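Local coordinates for putative sugar binding protein (Salmonella enterica subsp. enterica serovar Typhimurium, PDB 3KNZ) that probably binds phosphosugars or related carbohydrate derivatives through its SIS folds, its precise substrate and any enzymatic activity being unestablished, at residues Leu28-Gln33 / Thr165-Met170; Pro317-Glu322 / Val326-Ile331; Gly64-Arg69 / Val80-Pro85; Arg40-Leu45 / Ala177-Arg182. All coordinates share one frame; numbering follows the deposited sequence.

Contact 1. Residues Leu28-Gln33 / Thr165-Met170; sequences LEMLTQ and TVLNLM
Two different first torsions bring Met30 and Leu167 together between a pair of helices. Met30, a selenomethionine, sets CG beside its backbone N and anti to the carbonyl carbon (chi1 -72°), runs on extended, and then bends at chi3, which swings the methyl end toward the partner helix. Leu167 does the reverse at its first bond: CG lies anti to the backbone N (chi1 179°), and the fork of the side chain reaches across the gap. The two chains slide past each other in opposite directions. Leu167 CD2 settles against Met30 CB at 3.7 Å and against the SE atom of Met30 at 4.0 Å, while Met30 CE passes beyond it to Asn168, 3.9 Å from OD1. That oxygen has its polar partner elsewhere, accepting a hydrogen bond from Arg35; Asn168 ND2 is bonded to the Leu146 carbonyl, and the amide is thereby held at both ends while the methyl lies by it. On the flank, Leu31 CD2 meets Leu167 CD1 at a looser 4.3 Å. The contact across the gap is mainly apolar packing, consistent with the wide spacing of the segment axes, 10.9 Å, which run nearly parallel at 19°. Helix 15-32 is thus laid against helix 161-179 of the SIS domain. Pro149 of a loop touches Met30 and Asn168, Leu31 also touches Met195 of helix 185-215, Leu167 also packs on Phe327 of helix 326-339, and Val166 and Leu169 turn to helix 59-76.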
loop_
_atom_site.group_PDB
_atom_site.type_symbol
_atom_site.label_atom_id
_atom_site.label_comp_id
_atom_site.label_asym_id
_atom_site.label_seq_id
_atom_site.Cartn_x
_atom_site.Cartn_y
_atom_site.Cartn_z
ATOM N N LEU A 28 -20.205 4.416 22.084
ATOM C CA LEU A 28 -21.396 5.223 22.333
ATOM C C LEU A 28 -21.024 6.482 23.112
ATOM O O LEU A 28 -21.487 7.577 22.793
ATOM C CB LEU A 28 -22.452 4.407 23.091
ATOM C CG LEU A 28 -23.217 3.348 22.284
ATOM C CD1 LEU A 28 -23.830 2.293 23.192
ATOM C CD2 LEU A 28 -24.280 3.991 21.386
ATOM N N GLU A 29 -20.183 6.323 24.129
ATOM C CA GLU A 29 -19.721 7.457 24.928
ATOM C C GLU A 29 -19.069 8.531 24.063
ATOM O O GLU A 29 -19.288 9.719 24.275
ATOM C CB GLU A 29 -18.729 6.988 25.995
ATOM C CG GLU A 29 -19.375 6.195 27.121
ATOM C CD GLU A 29 -18.371 5.420 27.960
ATOM O OE1 GLU A 29 -17.210 5.272 27.516
ATOM O OE2 GLU A 29 -18.754 4.935 29.049
HETATM N N MSE A 30 -18.276 8.115 23.081
HETATM C CA MSE A 30 -17.578 9.066 22.218
HETATM C C MSE A 30 -18.527 9.955 21.426
HETATM O O MSE A 30 -18.182 11.095 21.117
HETATM C CB MSE A 30 -16.624 8.343 21.267
HETATM C CG MSE A 30 -15.403 7.775 21.957
HETATM SE SE MSE A 30 -14.169 6.976 20.707
HETATM C CE MSE A 30 -13.752 8.523 19.603
ATOM N N LEU A 31 -19.712 9.437 21.103
ATOM C CA LEU A 31 -20.705 10.207 20.354
ATOM C C LEU A 31 -21.257 11.392 21.139
ATOM O O LEU A 31 -21.667 12.387 20.550
ATOM C CB LEU A 31 -21.892 9.328 19.958
ATOM C CG LEU A 31 -21.626 8.173 19.004
ATOM C CD1 LEU A 31 -22.932 7.440 18.717
ATOM C CD2 LEU A 31 -20.996 8.702 17.730
ATOM N N THR A 32 -21.270 11.286 22.463
ATOM C CA THR A 32 -21.845 12.332 23.300
ATOM C C THR A 32 -20.797 13.285 23.889
ATOM O O THR A 32 -21.151 14.224 24.599
ATOM C CB THR A 32 -22.669 11.705 24.442
ATOM O OG1 THR A 32 -21.790 11.060 25.373
ATOM C CG2 THR A 32 -23.659 10.678 23.875
ATOM N N GLN A 33 -19.518 13.050 23.594
ATOM C CA GLN A 33 -18.443 13.910 24.100
ATOM C C GLN A 33 -18.310 15.182 23.268
ATOM O O GLN A 33 -18.399 15.134 22.039
ATOM C CB GLN A 33 -17.092 13.181 24.067
ATOM C CG GLN A 33 -16.957 11.981 25.003
ATOM C CD GLN A 33 -15.621 11.246 24.837
ATOM O OE1 GLN A 33 -14.785 11.621 24.013
ATOM N NE2 GLN A 33 -15.421 10.197 25.623
ATOM N N THR A 165 -10.254 4.601 16.804
ATOM C CA THR A 165 -9.473 5.428 15.884
ATOM C C THR A 165 -10.305 5.764 14.666
ATOM O O THR A 165 -10.321 6.910 14.228
ATOM C CB THR A 165 -8.163 4.745 15.459
ATOM O OG1 THR A 165 -7.389 4.458 16.627
ATOM C CG2 THR A 165 -7.352 5.640 14.519
ATOM N N VAL A 166 -11.001 4.770 14.131
ATOM C CA VAL A 166 -11.856 4.995 12.977
ATOM C C VAL A 166 -12.954 5.984 13.351
ATOM O O VAL A 166 -13.275 6.873 12.570
ATOM C CB VAL A 166 -12.484 3.681 12.443
ATOM C CG1 VAL A 166 -13.559 3.988 11.381
ATOM C CG2 VAL A 166 -11.387 2.747 11.888
ATOM N N LEU A 167 -13.521 5.849 14.546
ATOM C CA LEU A 167 -14.568 6.780 14.969
ATOM C C LEU A 167 -14.003 8.190 15.168
ATOM O O LEU A 167 -14.621 9.177 14.759
ATOM C CB LEU A 167 -15.269 6.293 16.238
ATOM C CG LEU A 167 -16.368 7.230 16.750
ATOM C CD1 LEU A 167 -17.366 7.550 15.642
ATOM C CD2 LEU A 167 -17.070 6.648 17.983
ATOM N N ASN A 168 -12.826 8.270 15.783
ATOM C CA ASN A 168 -12.148 9.548 16.015
ATOM C C ASN A 168 -11.994 10.297 14.684
ATOM O O ASN A 168 -12.386 11.456 14.569
ATOM C CB ASN A 168 -10.773 9.317 16.662
ATOM C CG ASN A 168 -10.307 10.495 17.493
ATOM O OD1 ASN A 168 -11.036 10.982 18.352
ATOM N ND2 ASN A 168 -9.071 10.928 17.273
ATOM N N LEU A 169 -11.444 9.618 13.677
ATOM C CA LEU A 169 -11.278 10.193 12.330
ATOM C C LEU A 169 -12.594 10.668 11.714
ATOM O O LEU A 169 -12.639 11.708 11.054
ATOM C CB LEU A 169 -10.644 9.167 11.388
ATOM C CG LEU A 169 -9.147 8.908 11.515
ATOM C CD1 LEU A 169 -8.781 7.537 10.979
ATOM C CD2 LEU A 169 -8.341 10.011 10.819
HETATM N N MSE A 170 -13.658 9.893 11.911
HETATM C CA MSE A 170 -14.981 10.241 11.370
HETATM C C MSE A 170 -15.579 11.462 12.063
HETATM O O MSE A 170 -16.250 12.285 11.426
HETATM C CB MSE A 170 -15.937 9.048 11.458
HETATM C CG MSE A 170 -15.609 7.929 10.475
HETATM SE SE MSE A 170 -16.821 6.441 10.617
HETATM C CE MSE A 170 -16.282 5.440 9.038
#

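Contact 2. Residues Pro317-Glu322 / Val326-Ile331; sequences PFVNDE and VFEYII
This is a local loop-to-helix contact in which a glutamate carboxylate grips consecutive backbone amides and two rings stack beside it. It lies where the chain leaves the last strand, 314-315, of the second parallel five-stranded sheet, an SIS-like order 2-1-3-4-5, and enters helix 326-339. Phe318 and Tyr329 form a face-to-face stack, centroids 4.1 Å apart and planes at 14°, with Tyr329 CE1 over the centre of the Phe318 ring. Pro305 packs on the Phe318 and Tyr329 side chains, and helix 185-215 meets Val319 and Glu328. The Asn320 amide lies nearly coplanar with the tyrosine ring; its OD1, at the ring edge, accepts a hydrogen bond from Tyr329 OH whose modelled length is doubtfully short, and its ND2 is held by the Pro280 carbonyl. Glu328 extends beyond CG and slides past Phe318, with its carboxylate nearly perpendicular to that ring. A water bridges Glu328 OE2 to Asp321 N, extending the grip to a third amide. These donors would probably favour the charged form of the buried carboxylate. Both direct bonds use syn lone pairs: Asn320 N gives to Glu328 OE2 at 3.1 Å, and Val319 N to Glu328 OE1 at 2.9 Å and a nearly straight 169°.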
loop_
_atom_site.group_PDB
_atom_site.type_symbol
_atom_site.label_atom_id
_atom_site.label_comp_id
_atom_site.label_asym_id
_atom_site.label_seq_id
_atom_site.Cartn_x
_atom_site.Cartn_y
_atom_site.Cartn_z
ATOM N N PRO A 317 -27.706 -10.885 10.635
ATOM C CA PRO A 317 -28.417 -9.678 10.208
ATOM C C PRO A 317 -27.666 -8.372 10.487
ATOM O O PRO A 317 -28.054 -7.611 11.357
ATOM C CB PRO A 317 -29.712 -9.739 11.029
ATOM C CG PRO A 317 -29.342 -10.492 12.260
ATOM C CD PRO A 317 -28.326 -11.501 11.825
ATOM N N PHE A 318 -26.594 -8.114 9.753
ATOM C CA PHE A 318 -25.832 -6.886 9.942
ATOM C C PHE A 318 -26.697 -5.672 9.680
ATOM O O PHE A 318 -27.611 -5.728 8.865
ATOM C CB PHE A 318 -24.660 -6.815 8.956
ATOM C CG PHE A 318 -23.619 -7.865 9.169
ATOM C CD1 PHE A 318 -22.530 -7.616 9.980
ATOM C CD2 PHE A 318 -23.724 -9.097 8.550
ATOM C CE1 PHE A 318 -21.566 -8.578 10.182
ATOM C CE2 PHE A 318 -22.764 -10.062 8.745
ATOM C CZ PHE A 318 -21.682 -9.804 9.566
ATOM N N VAL A 319 -26.398 -4.575 10.368
ATOM C CA VAL A 319 -27.064 -3.311 10.113
ATOM C C VAL A 319 -26.721 -2.898 8.678
ATOM O O VAL A 319 -27.556 -2.338 7.972
ATOM C CB VAL A 319 -26.637 -2.226 11.136
ATOM C CG1 VAL A 319 -27.111 -0.840 10.715
ATOM C CG2 VAL A 319 -27.160 -2.577 12.522
ATOM N N ASN A 320 -25.499 -3.207 8.242
ATOM C CA ASN A 320 -25.037 -2.903 6.871
ATOM C C ASN A 320 -25.107 -1.451 6.420
ATOM O O ASN A 320 -25.346 -1.172 5.247
ATOM C CB ASN A 320 -25.732 -3.791 5.826
ATOM C CG ASN A 320 -24.878 -4.965 5.389
ATOM O OD1 ASN A 320 -23.759 -5.158 5.862
ATOM N ND2 ASN A 320 -25.389 -5.735 4.454
ATOM N N ASP A 321 -24.885 -0.531 7.347
ATOM C CA ASP A 321 -24.849 0.883 7.014
ATOM C C ASP A 321 -23.703 1.061 6.015
ATOM O O ASP A 321 -22.605 0.544 6.243
ATOM C CB ASP A 321 -24.608 1.687 8.286
ATOM C CG ASP A 321 -24.729 3.167 8.070
ATOM O OD1 ASP A 321 -23.919 3.734 7.303
ATOM O OD2 ASP A 321 -25.613 3.771 8.710
ATOM N N GLU A 322 -23.946 1.762 4.906
ATOM C CA GLU A 322 -22.886 1.930 3.905
ATOM C C GLU A 322 -21.657 2.661 4.445
ATOM O O GLU A 322 -20.570 2.523 3.898
ATOM C CB GLU A 322 -23.368 2.619 2.614
ATOM C CG GLU A 322 -23.794 4.056 2.742
ATOM C CD GLU A 322 -25.187 4.202 3.305
ATOM O OE1 GLU A 322 -25.819 3.165 3.595
ATOM O OE2 GLU A 322 -25.651 5.353 3.447
ATOM N N VAL A 326 -18.356 -0.718 8.750
ATOM C CA VAL A 326 -16.954 -1.013 9.021
ATOM C C VAL A 326 -16.746 -1.421 10.490
ATOM O O VAL A 326 -15.850 -2.207 10.802
ATOM C CB VAL A 326 -16.033 0.172 8.635
ATOM C CG1 VAL A 326 -16.149 0.456 7.138
ATOM C CG2 VAL A 326 -16.365 1.406 9.454
ATOM N N PHE A 327 -17.586 -0.909 11.386
ATOM C CA PHE A 327 -17.488 -1.259 12.803
ATOM C C PHE A 327 -18.009 -2.682 13.083
ATOM O O PHE A 327 -17.719 -3.263 14.130
ATOM C CB PHE A 327 -18.270 -0.252 13.658
ATOM C CG PHE A 327 -17.785 1.180 13.542
ATOM C CD1 PHE A 327 -16.622 1.592 14.179
ATOM C CD2 PHE A 327 -18.519 2.122 12.847
ATOM C CE1 PHE A 327 -16.186 2.906 14.093
ATOM C CE2 PHE A 327 -18.089 3.438 12.762
ATOM C CZ PHE A 327 -16.919 3.826 13.380
ATOM N N GLU A 328 -18.784 -3.233 12.149
ATOM C CA GLU A 328 -19.372 -4.569 12.301
ATOM C C GLU A 328 -18.528 -5.689 11.721
ATOM O O GLU A 328 -18.265 -6.685 12.395
ATOM C CB GLU A 328 -20.745 -4.648 11.615
ATOM C CG GLU A 328 -21.879 -3.880 12.276
ATOM C CD GLU A 328 -23.207 -4.094 11.560
ATOM O OE1 GLU A 328 -24.123 -4.694 12.160
ATOM O OE2 GLU A 328 -23.327 -3.699 10.386
ATOM N N TYR A 329 -18.133 -5.545 10.457
ATOM C CA TYR A 329 -17.399 -6.611 9.765
ATOM C C TYR A 329 -15.997 -6.964 10.306
ATOM O O TYR A 329 -15.470 -8.024 9.984
ATOM C CB TYR A 329 -17.366 -6.338 8.253
ATOM C CG TYR A 329 -18.713 -6.559 7.599
ATOM C CD1 TYR A 329 -19.106 -7.831 7.203
ATOM C CD2 TYR A 329 -19.599 -5.510 7.395
ATOM C CE1 TYR A 329 -20.343 -8.053 6.613
ATOM C CE2 TYR A 329 -20.840 -5.723 6.801
ATOM C CZ TYR A 329 -21.203 -7.001 6.416
ATOM O OH TYR A 329 -22.427 -7.243 5.832
ATOM N N ILE A 330 -15.394 -6.104 11.124
ATOM C CA ILE A 330 -14.074 -6.418 11.699
ATOM C C ILE A 330 -14.203 -7.324 12.931
ATOM O O ILE A 330 -13.250 -8.011 13.315
ATOM C CB ILE A 330 -13.304 -5.136 12.102
ATOM C CG1 ILE A 330 -11.893 -5.473 12.618
ATOM C CG2 ILE A 330 -14.069 -4.377 13.173
ATOM C CD1 ILE A 330 -11.033 -6.314 11.662
ATOM N N ILE A 331 -15.393 -7.324 13.534
ATOM C CA ILE A 331 -15.672 -8.086 14.756
ATOM C C ILE A 331 -15.479 -9.601 14.625
ATOM O O ILE A 331 -14.824 -10.205 15.475
ATOM C CB ILE A 331 -17.079 -7.727 15.328
ATOM C CG1 ILE A 331 -17.027 -6.310 15.922
ATOM C CG2 ILE A 331 -17.506 -8.734 16.387
ATOM C CD1 ILE A 331 -18.344 -5.741 16.357
HETATM O O HOH W 1 -23.727 -0.677 10.256
#

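Contact 3. Residues Gly64-Arg69 / Val80-Pro85; sequences GALTAR and VDVCWP
Apolar packing comes first: Val82 spreads its two methyls against helix 59-76. Its CG1, anti to the backbone N (chi1 179°), meets Ala65 CB at 3.6 Å and Leu66 CD2 at 3.8 Å, the leucine crossing it at a slant. The other methyl, Val82 CG2, lies 3.8 Å from Arg69 CD. One turn further along the helix, the aliphatic part of Arg69 runs alongside Val80 in the opposite direction, with Arg69 CG 3.9 Å from Val80 CG1. The Val80 carbonyl oxygen makes van der Waals contact with the same methylenes, 3.6 Å from Arg69 CD, and lies near the guanidinium plane at its edge. The charged end has its partners in the second subunit, where NH1 bonds to Thr92 OG1 and NH2 to the Met87 carbonyl, with a weak, long ion pair to Asp89. The methylenes of Arg69 pack on the strand while its head joins the dimer interface. The arrangement belongs to the beta-alpha-beta unit made by strand 52-56, helix 59-76 and strand 80-83, in which helix and following strand run nearly antiparallel (157°). Strand 80-83 is outermost in its parallel sheet within this chain, hydrogen-bonded to strand 52-56, and helix 161-179 packs on Thr67 and Ala68.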
loop_
_atom_site.group_PDB
_atom_site.type_symbol
_atom_site.label_atom_id
_atom_site.label_comp_id
_atom_site.label_asym_id
_atom_site.label_seq_id
_atom_site.Cartn_x
_atom_site.Cartn_y
_atom_site.Cartn_z
ATOM N N GLY A 64 -6.921 1.886 10.056
ATOM C CA GLY A 64 -7.966 2.782 10.499
ATOM C C GLY A 64 -8.125 3.929 9.525
ATOM O O GLY A 64 -9.246 4.378 9.260
ATOM N N ALA A 65 -6.999 4.405 9.000
ATOM C CA ALA A 65 -6.997 5.479 8.006
ATOM C C ALA A 65 -7.651 4.997 6.721
ATOM O O ALA A 65 -8.488 5.689 6.143
ATOM C CB ALA A 65 -5.576 5.959 7.726
ATOM N N LEU A 66 -7.277 3.808 6.263
ATOM C CA LEU A 66 -7.881 3.269 5.045
ATOM C C LEU A 66 -9.405 3.182 5.200
ATOM O O LEU A 66 -10.164 3.606 4.317
ATOM C CB LEU A 66 -7.298 1.892 4.701
ATOM C CG LEU A 66 -5.837 1.864 4.227
ATOM C CD1 LEU A 66 -5.316 0.433 4.147
ATOM C CD2 LEU A 66 -5.689 2.585 2.886
ATOM N N THR A 67 -9.838 2.653 6.342
ATOM C CA THR A 67 -11.254 2.454 6.643
ATOM C C THR A 67 -12.090 3.748 6.646
ATOM O O THR A 67 -13.233 3.751 6.184
ATOM C CB THR A 67 -11.398 1.692 7.989
ATOM O OG1 THR A 67 -10.922 0.349 7.822
ATOM C CG2 THR A 67 -12.847 1.651 8.466
ATOM N N ALA A 68 -11.512 4.843 7.136
ATOM C CA ALA A 68 -12.220 6.130 7.219
ATOM C C ALA A 68 -12.013 7.075 6.021
ATOM O O ALA A 68 -12.655 8.126 5.943
ATOM C CB ALA A 68 -11.818 6.857 8.525
ATOM N N ARG A 69 -11.139 6.711 5.091
ATOM C CA ARG A 69 -10.818 7.601 3.970
ATOM C C ARG A 69 -12.050 8.194 3.266
ATOM O O ARG A 69 -12.207 9.416 3.202
ATOM C CB ARG A 69 -9.911 6.892 2.952
ATOM C CG ARG A 69 -9.309 7.830 1.890
ATOM C CD ARG A 69 -8.352 7.099 0.941
ATOM N NE ARG A 69 -9.058 6.195 0.032
ATOM C CZ ARG A 69 -9.432 6.514 -1.209
ATOM N NH1 ARG A 69 -9.159 7.711 -1.714
ATOM N NH2 ARG A 69 -10.074 5.630 -1.964
ATOM N N VAL A 80 -8.303 13.143 0.353
ATOM C CA VAL A 80 -7.712 12.527 1.530
ATOM C C VAL A 80 -6.732 11.422 1.140
ATOM O O VAL A 80 -7.122 10.416 0.550
ATOM C CB VAL A 80 -8.776 11.929 2.449
ATOM C CG1 VAL A 80 -8.100 11.109 3.572
ATOM C CG2 VAL A 80 -9.687 13.031 3.003
ATOM N N ASP A 81 -5.462 11.613 1.482
ATOM C CA ASP A 81 -4.427 10.633 1.190
ATOM C C ASP A 81 -4.203 9.727 2.390
ATOM O O ASP A 81 -4.345 10.167 3.531
ATOM C CB ASP A 81 -3.100 11.340 0.893
ATOM C CG ASP A 81 -3.158 12.238 -0.330
ATOM O OD1 ASP A 81 -3.823 11.866 -1.321
ATOM O OD2 ASP A 81 -2.503 13.304 -0.310
ATOM N N VAL A 82 -3.863 8.463 2.133
ATOM C CA VAL A 82 -3.478 7.532 3.201
ATOM C C VAL A 82 -2.176 6.851 2.796
ATOM O O VAL A 82 -2.130 6.143 1.792
ATOM C CB VAL A 82 -4.509 6.439 3.465
ATOM C CG1 VAL A 82 -3.992 5.525 4.559
ATOM C CG2 VAL A 82 -5.859 7.038 3.851
ATOM N N CYS A 83 -1.120 7.057 3.573
ATOM C CA CYS A 83 0.174 6.484 3.233
ATOM C C CYS A 83 1.061 6.261 4.443
ATOM O O CYS A 83 0.842 6.841 5.507
ATOM C CB CYS A 83 0.916 7.434 2.316
ATOM S SG CYS A 83 1.409 8.895 3.207
ATOM N N TRP A 84 2.087 5.434 4.254
ATOM C CA TRP A 84 3.056 5.161 5.299
ATOM C C TRP A 84 3.986 6.363 5.414
ATOM O O TRP A 84 4.262 7.035 4.420
ATOM C CB TRP A 84 3.854 3.898 4.988
ATOM C CG TRP A 84 2.994 2.722 4.753
ATOM C CD1 TRP A 84 2.209 2.088 5.666
ATOM C CD2 TRP A 84 2.839 2.014 3.523
ATOM N NE1 TRP A 84 1.555 1.036 5.076
ATOM C CE2 TRP A 84 1.928 0.965 3.760
ATOM C CE3 TRP A 84 3.370 2.174 2.238
ATOM C CZ2 TRP A 84 1.535 0.075 2.759
ATOM C CZ3 TRP A 84 2.985 1.288 1.249
ATOM C CH2 TRP A 84 2.073 0.250 1.516
ATOM N N PRO A 85 4.479 6.630 6.631
ATOM C CA PRO A 85 5.323 7.799 6.872
ATOM C C PRO A 85 6.510 7.980 5.916
ATOM O O PRO A 85 6.800 9.110 5.526
ATOM C CB PRO A 85 5.821 7.577 8.301
ATOM C CG PRO A 85 4.798 6.692 8.932
ATOM C CD PRO A 85 4.276 5.822 7.847
#

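Contact 4. Residues Arg40-Leu45 / Ala177-Arg182; sequences RAAQAL and AGQQQR
A Schellman motif ends helix 161-179 here, and the side chains around that C-terminus pack on helix 36-47. Gln181, with positive phi, is the C-prime residue; Arg182 N reaches back to Ala177 O at 2.8 Å and Gln181 N to Gly178 O at 2.9 Å. The last helical turn presents Gln179, whose chain bends at chi2 (-77°), laying CG and the amide against Ala42 CB and the backbone and CB of Gln43. Gln179 CG touches Ala42 CB at 3.8 Å, while its amide lies alongside Gln43, NE2 coming 3.9 Å from Gln43 CB. The end of Gln43 leads away from 177-182, and its amide NE2 is bonded to Glu47. Gln43 CA and Gln179 CA are 6.3 Å apart, a close approach consistent with the small side chain of Ala42, which also rests on Ala175 and Val176. Beyond the helix end, Gln180 stretches its chain toward helix 36-47, crossing Leu45 at about a right angle. Its amide is fixed from both ends: NE2 gives a hydrogen bond to Thr46 OG1, and OE1 accepts from Arg182, whose NH2 also bonds to the Trp75 carbonyl. The Arg182 NH2 to Gln180 OE1 bond is 2.9 Å long and nearly straight (169°), with the oxygen lying in the guanidinium plane. Gln180 NE2 also lies against a methyl, 3.4 Å from Leu45 CD2.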
loop_
_atom_site.group_PDB
_atom_site.type_symbol
_atom_site.label_atom_id
_atom_site.label_comp_id
_atom_site.label_asym_id
_atom_site.label_seq_id
_atom_site.Cartn_x
_atom_site.Cartn_y
_atom_site.Cartn_z
ATOM N N ARG A 40 -11.323 22.860 17.114
ATOM C CA ARG A 40 -10.193 23.767 16.879
ATOM C C ARG A 40 -9.481 23.392 15.589
ATOM O O ARG A 40 -9.134 24.259 14.791
ATOM C CB ARG A 40 -9.196 23.755 18.037
ATOM C CG ARG A 40 -9.676 24.488 19.277
ATOM C CD ARG A 40 -8.572 24.613 20.320
ATOM N NE ARG A 40 -8.123 23.307 20.802
ATOM C CZ ARG A 40 -8.704 22.622 21.787
ATOM N NH1 ARG A 40 -9.775 23.103 22.418
ATOM N NH2 ARG A 40 -8.211 21.443 22.141
ATOM N N ALA A 41 -9.267 22.094 15.395
ATOM C CA ALA A 41 -8.620 21.582 14.186
ATOM C C ALA A 41 -9.478 21.881 12.957
ATOM O O ALA A 41 -8.959 22.229 11.899
ATOM C CB ALA A 41 -8.355 20.079 14.309
ATOM N N ALA A 42 -10.794 21.744 13.096
ATOM C CA ALA A 42 -11.703 22.034 11.995
ATOM C C ALA A 42 -11.658 23.527 11.658
ATOM O O ALA A 42 -11.656 23.911 10.487
ATOM C CB ALA A 42 -13.112 21.602 12.346
ATOM N N GLN A 43 -11.613 24.368 12.687
ATOM C CA GLN A 43 -11.538 25.816 12.491
ATOM C C GLN A 43 -10.224 26.206 11.818
ATOM O O GLN A 43 -10.218 26.964 10.848
ATOM C CB GLN A 43 -11.668 26.550 13.823
ATOM C CG GLN A 43 -11.464 28.061 13.718
ATOM C CD GLN A 43 -11.428 28.742 15.079
ATOM O OE1 GLN A 43 -11.817 28.153 16.091
ATOM N NE2 GLN A 43 -10.955 29.988 15.110
ATOM N N ALA A 44 -9.118 25.677 12.338
ATOM C CA ALA A 44 -7.785 25.971 11.809
ATOM C C ALA A 44 -7.636 25.542 10.348
ATOM O O ALA A 44 -6.979 26.212 9.549
ATOM C CB ALA A 44 -6.727 25.293 12.664
ATOM N N LEU A 45 -8.247 24.416 10.014
ATOM C CA LEU A 45 -8.202 23.887 8.665
ATOM C C LEU A 45 -8.864 24.863 7.703
ATOM O O LEU A 45 -8.289 25.223 6.678
ATOM C CB LEU A 45 -8.902 22.523 8.630
ATOM C CG LEU A 45 -9.105 21.834 7.279
ATOM C CD1 LEU A 45 -9.562 20.399 7.493
ATOM C CD2 LEU A 45 -10.099 22.589 6.401
ATOM N N ALA A 177 -17.098 19.474 8.462
ATOM C CA ALA A 177 -18.350 19.739 7.740
ATOM C C ALA A 177 -19.198 20.767 8.503
ATOM O O ALA A 177 -19.858 21.616 7.897
ATOM C CB ALA A 177 -19.134 18.443 7.504
ATOM N N GLY A 178 -19.167 20.701 9.830
ATOM C CA GLY A 178 -19.905 21.653 10.652
ATOM C C GLY A 178 -19.376 23.070 10.514
ATOM O O GLY A 178 -20.133 23.990 10.215
ATOM N N GLN A 179 -18.076 23.250 10.745
ATOM C CA GLN A 179 -17.438 24.562 10.614
ATOM C C GLN A 179 -17.719 25.208 9.268
ATOM O O GLN A 179 -17.989 26.404 9.194
ATOM C CB GLN A 179 -15.924 24.450 10.789
ATOM C CG GLN A 179 -15.441 24.544 12.216
ATOM C CD GLN A 179 -15.447 25.971 12.742
ATOM O OE1 GLN A 179 -15.383 26.928 11.970
ATOM N NE2 GLN A 179 -15.499 26.118 14.065
ATOM N N GLN A 180 -17.662 24.414 8.207
ATOM C CA GLN A 180 -17.852 24.924 6.858
ATOM C C GLN A 180 -19.327 24.972 6.458
ATOM O O GLN A 180 -19.657 25.129 5.289
ATOM C CB GLN A 180 -17.020 24.081 5.890
ATOM C CG GLN A 180 -15.530 24.112 6.262
ATOM C CD GLN A 180 -14.649 23.187 5.444
ATOM O OE1 GLN A 180 -15.128 22.373 4.652
ATOM N NE2 GLN A 180 -13.339 23.300 5.650
ATOM N N GLN A 181 -20.201 24.851 7.452
ATOM C CA GLN A 181 -21.651 24.905 7.265
ATOM C C GLN A 181 -22.193 23.988 6.163
ATOM O O GLN A 181 -23.074 24.385 5.394
ATOM C CB GLN A 181 -22.109 26.351 7.042
ATOM C CG GLN A 181 -21.799 27.277 8.220
ATOM C CD GLN A 181 -22.525 28.607 8.129
ATOM O OE1 GLN A 181 -23.355 28.818 7.241
ATOM N NE2 GLN A 181 -22.229 29.509 9.060
ATOM N N ARG A 182 -21.665 22.767 6.100
ATOM C CA ARG A 182 -22.124 21.769 5.128
ATOM C C ARG A 182 -22.784 20.577 5.820
ATOM O O ARG A 182 -23.093 19.573 5.184
ATOM C CB ARG A 182 -20.970 21.288 4.244
ATOM C CG ARG A 182 -20.476 22.330 3.242
ATOM C CD ARG A 182 -19.327 21.811 2.379
ATOM N NE ARG A 182 -18.156 21.466 3.186
ATOM C CZ ARG A 182 -17.871 20.247 3.639
ATOM N NH1 ARG A 182 -18.661 19.215 3.361
ATOM N NH2 ARG A 182 -16.781 20.061 4.372
#

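How the contacts relate
Contacts 1 and 4 both fasten helix 161-179, to helix 15-32 and helix 36-47, which follow each other in the chain; their centres lie about 17 Å apart without touching. Contact 1 is buried and essentially apolar, whereas contact 4, farthest from the chain centre and only partly buried, relies on glutamine chains. Contacts 2 and 3 are buried too but differ: contact 2 satisfies most of its cross-contact polar atoms, the Glu328 carboxylate and Tyr329 hydroxyl, within a short loop-helix unit, while contact 3 packs valines and sends its charge to the second subunit. Contact 1 links them, since Val166 touches Phe327 of contact 2 and Gly64 of contact 3; Val326 and Thr67 also join contacts 2 and 3 directly.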